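Local structure of S locus protein 11 (Brassica campestris, 6KYW) at residues C2-F6 and T22-R26; E16-C20 and T38-D42. The protein acts as the pollen ligand of Brassica self-incompatibility, a secreted cysteine-rich protein that binds the receptor protein kinase SRK8, probably to signal self-pollen. All blocks are in the same frame, centred on the assembly; numbering follows the deposited sequence.

Contact 1 of 2, residues C2-F6 and T22-R26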
# COMPACT_ATOMS: atom_id res chain seq x y z
N CYS C 2 18.12 -1.13 18.82
CA CYS C 2 16.98 -0.85 19.68
C CYS C 2 15.73 -1.31 18.96
O CYS C 2 15.43 -0.82 17.86
CB CYS C 2 16.87 0.65 19.96
SG CYS C 2 18.45 1.47 20.25
N THR C 3 14.99 -2.21 19.58
CA THR C 3 13.94 -2.89 18.84
C THR C 3 12.55 -2.39 19.16
O THR C 3 11.61 -2.77 18.47
CB THR C 3 14.00 -4.39 19.09
OG1 THR C 3 14.03 -4.64 20.50
CG2 THR C 3 15.22 -4.97 18.45
N ARG C 4 12.40 -1.57 20.19
CA ARG C 4 11.09 -1.05 20.53
C ARG C 4 10.57 -0.16 19.42
O ARG C 4 11.31 0.61 18.81
CB ARG C 4 11.16 -0.26 21.84
CG ARG C 4 11.63 -1.08 23.01
CD ARG C 4 11.20 -0.45 24.32
NE ARG C 4 11.85 -1.11 25.44
CZ ARG C 4 12.37 -0.46 26.48
NH1 ARG C 4 12.31 0.87 26.54
NH2 ARG C 4 12.94 -1.13 27.47
N GLY C 5 9.27 -0.29 19.15
CA GLY C 5 8.61 0.53 18.17
C GLY C 5 7.21 0.01 17.91
O GLY C 5 6.82 -1.05 18.40
N PHE C 6 6.47 0.77 17.11
CA PHE C 6 5.14 0.34 16.71
C PHE C 6 4.82 0.95 15.35
O PHE C 6 5.54 1.82 14.86
CB PHE C 6 4.09 0.76 17.74
CG PHE C 6 4.12 2.22 18.05
CD1 PHE C 6 3.40 3.13 17.28
CD2 PHE C 6 4.88 2.71 19.10
CE1 PHE C 6 3.43 4.49 17.56
CE2 PHE C 6 4.91 4.07 19.40
CZ PHE C 6 4.17 4.96 18.63
N THR C 22 8.77 8.37 23.68
CA THR C 22 8.47 7.60 24.88
C THR C 22 9.03 6.18 24.84
O THR C 22 8.90 5.45 25.83
CB THR C 22 6.95 7.50 25.10
OG1 THR C 22 6.70 7.08 26.45
CG2 THR C 22 6.31 6.44 24.17
N LEU C 23 9.61 5.74 23.73
CA LEU C 23 9.94 4.32 23.64
C LEU C 23 11.09 3.95 24.57
O LEU C 23 11.05 2.90 25.23
CB LEU C 23 10.29 3.96 22.20
CG LEU C 23 9.14 3.85 21.21
CD1 LEU C 23 9.70 3.45 19.83
CD2 LEU C 23 8.05 2.87 21.71
N TYR C 24 12.12 4.79 24.63
CA TYR C 24 13.29 4.66 25.49
C TYR C 24 13.49 5.98 26.22
O TYR C 24 13.09 7.03 25.74
CB TYR C 24 14.56 4.33 24.69
CG TYR C 24 14.57 2.97 24.00
CD1 TYR C 24 14.95 1.82 24.69
CD2 TYR C 24 14.21 2.84 22.66
CE1 TYR C 24 14.96 0.59 24.08
CE2 TYR C 24 14.22 1.61 22.03
CZ TYR C 24 14.60 0.48 22.74
OH TYR C 24 14.62 -0.75 22.12
N PRO C 25 14.09 5.95 27.41
CA PRO C 25 14.35 7.21 28.12
C PRO C 25 15.61 7.91 27.67
O PRO C 25 15.78 9.10 27.98
CB PRO C 25 14.45 6.77 29.59
CG PRO C 25 14.86 5.34 29.52
CD PRO C 25 14.29 4.76 28.26
N ARG C 26 16.48 7.22 26.94
CA ARG C 26 17.63 7.80 26.24
C ARG C 26 17.49 7.48 24.75
O ARG C 26 16.73 6.60 24.35
CB ARG C 26 18.96 7.22 26.76
CG ARG C 26 18.93 6.80 28.22
CD ARG C 26 20.30 6.42 28.79
NE ARG C 26 20.81 5.13 28.31
CZ ARG C 26 20.54 3.95 28.87
NH1 ARG C 26 19.72 3.87 29.91
NH2 ARG C 26 21.07 2.84 28.36

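Contact 2 of 2, residues E16-C20 and T38-D42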
# COMPACT_ATOMS: atom_id res chain seq x y z
N GLU C 16 2.74 12.63 17.12
CA GLU C 16 3.25 11.27 17.06
C GLU C 16 4.77 11.26 17.18
O GLU C 16 5.33 10.33 17.77
CB GLU C 16 2.79 10.61 15.77
CG GLU C 16 2.92 9.10 15.73
CD GLU C 16 1.76 8.36 16.39
OE1 GLU C 16 0.84 9.00 16.96
OE2 GLU C 16 1.78 7.12 16.33
N GLU C 17 5.44 12.29 16.66
CA GLU C 17 6.89 12.40 16.83
C GLU C 17 7.27 12.54 18.29
O GLU C 17 8.31 12.02 18.73
CB GLU C 17 7.42 13.58 16.02
CG GLU C 17 8.89 13.87 16.25
CD GLU C 17 9.78 13.02 15.36
OE1 GLU C 17 11.01 13.22 15.34
OE2 GLU C 17 9.23 12.15 14.66
N GLU C 18 6.45 13.24 19.08
CA GLU C 18 6.69 13.29 20.52
C GLU C 18 6.41 11.94 21.16
O GLU C 18 7.12 11.51 22.08
CB GLU C 18 5.85 14.40 21.15
CG GLU C 18 6.41 15.80 20.89
CD GLU C 18 7.95 15.81 20.71
OE1 GLU C 18 8.42 15.74 19.54
OE2 GLU C 18 8.68 15.91 21.72
N LYS C 19 5.40 11.24 20.67
CA LYS C 19 5.11 9.91 21.18
C LYS C 19 6.24 8.92 20.88
O LYS C 19 6.47 8.01 21.68
CB LYS C 19 3.77 9.43 20.60
CG LYS C 19 3.37 8.01 20.95
CD LYS C 19 2.29 7.96 22.02
CE LYS C 19 1.98 6.51 22.44
NZ LYS C 19 3.08 5.88 23.25
N CYS C 20 6.97 9.07 19.76
CA CYS C 20 8.08 8.15 19.50
C CYS C 20 9.11 8.24 20.61
O CYS C 20 9.77 7.24 20.95
CB CYS C 20 8.76 8.47 18.16
SG CYS C 20 7.85 8.20 16.61
N THR C 38 0.85 3.77 6.21
CA THR C 38 1.24 3.53 7.61
C THR C 38 2.47 4.36 7.95
O THR C 38 3.22 4.78 7.06
CB THR C 38 1.54 2.04 7.92
OG1 THR C 38 2.74 1.62 7.25
CG2 THR C 38 0.39 1.14 7.51
N HIS C 39 2.65 4.61 9.25
CA HIS C 39 3.89 5.18 9.78
C HIS C 39 4.36 4.36 10.98
O HIS C 39 3.60 3.58 11.57
CB HIS C 39 3.70 6.65 10.17
CG HIS C 39 2.76 6.86 11.33
ND1 HIS C 39 1.39 6.85 11.18
CD2 HIS C 39 3.00 7.07 12.64
CE1 HIS C 39 0.83 7.05 12.36
NE2 HIS C 39 1.78 7.19 13.26
N SER C 40 5.64 4.53 11.34
CA SER C 40 6.21 3.82 12.48
C SER C 40 7.04 4.74 13.37
O SER C 40 7.65 5.71 12.91
CB SER C 40 7.08 2.64 12.03
OG SER C 40 8.19 3.07 11.25
N CYS C 41 7.05 4.40 14.66
CA CYS C 41 7.97 4.99 15.64
C CYS C 41 9.12 4.01 15.90
O CYS C 41 8.89 2.88 16.34
CB CYS C 41 7.23 5.29 16.94
SG CYS C 41 6.35 6.88 16.96
N ASP C 42 10.34 4.43 15.60
CA ASP C 42 11.50 3.58 15.83
C ASP C 42 12.64 4.42 16.40
O ASP C 42 12.64 5.65 16.31
CB ASP C 42 11.98 2.89 14.54
CG ASP C 42 10.84 2.26 13.77
OD1 ASP C 42 10.60 1.04 13.92
OD2 ASP C 42 10.17 3.00 13.01

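Contact 1 of 2, residues C2-F6 and T22-R26
Three residues, Tyr24, Arg4 and Leu23, account for most of the buried surface where the N-terminal segment 2-6 lies against the loop 22-26. The Tyr24 ring reaches back so that its hydroxyl meets the backbone: Arg4 N donates a nearly linear hydrogen bond to Tyr24 OH at 3.1 Å. Arg4 then folds along the ring, its CD over the face in a CH-pi contact 4.1 Å from the centroid, and its extended chain carries NH1 to Leu23 O, a 2.7 Å hydrogen bond. Cys2 adds a sulfur-aromatic contact, SG lying oblique to the Tyr24 ring, while the same sulfur is tied to Cys46 by a disulfide. Leu23 fills the space beyond, its CD1 3.5 Å from CA of Gly5, where no side chain intervenes, and its CD2 4.1 Å from CE2 of Phe6, at the ring edge. The loop after helix 14-20 thus packs against the segment leading into strand 5-9, beside the Cys2-Cys46 closure of the chain ends characteristic of disulfide-rich, defensin-like plant proteins.

Contact 2 of 2, residues E16-C20 and T38-D42
A disulfide joins helix 16-20 to strand 38-42 at the heart of the small domain. With both CA-to-CB bonds toward the other segment and chi1 m in each (-67° in Cys20, -84° in Cys41), the sulfurs meet: SG of Cys20 lies 2.0 Å from SG of Cys41, with a chi3 of -79°. CA of Cys20 and CA of Cys41 lie 5.0 Å apart, the nearest CA pair of the two segments, while the axes of these short segments approach to 8.4 Å, their N-to-C directions 33° apart. One helical turn before Cys20, Glu16 also faces the strand. With chi1 t and chi2 p (83°) its carboxylate bends toward His39, and NE2 of His39 donates a 3.1 Å hydrogen bond to OE2 of Glu16. The CA-to-CB bond of His39 points toward the helix, and with chi1 p its ring presents its NE2 edge, near the ring plane, to Glu16 OE2. In turn, Glu16 OE2 forms a salt bridge with Lys8, and His39 ND1 bonds to the backbone oxygen of Gly10. On the other side of the strand, Ser40, also p, donates from OG to OD2 of Asp42 at 2.7 Å, and both pack against the receptor SRK8. Alternation gives His39 and Cys41 to the helix, and Ser40 and Asp42 to the receptor-facing side, the helix-to-strand disulfide resembling the cysteine-stabilised alpha-beta motif of defensin-like proteins.

Overall arrangement
Centred about 10 Å apart, the two contacts meet through the pairing of neighbouring strands 5-9 and 38-43: Phe6 O lies 3.0 Å from Cys41 N, a probable hydrogen bond. Phe6 belongs to contact 1 but reaches into contact 2, its CE1 3.3 Å from Glu16 OE2, while Leu23 CD1 packs 3.6 Å from Cys41 O. The centre of contact 2 is about 3 Å from the centre of the chain and that of contact 1 about 8 Å, toward the chain termini. Their segments alternate along the chain, so each contact closes over part of the other's sequence. SRK8 touches both: Thr3 and Phe6 in contact 1, and Thr38, Ser40 and Asp42 in contact 2.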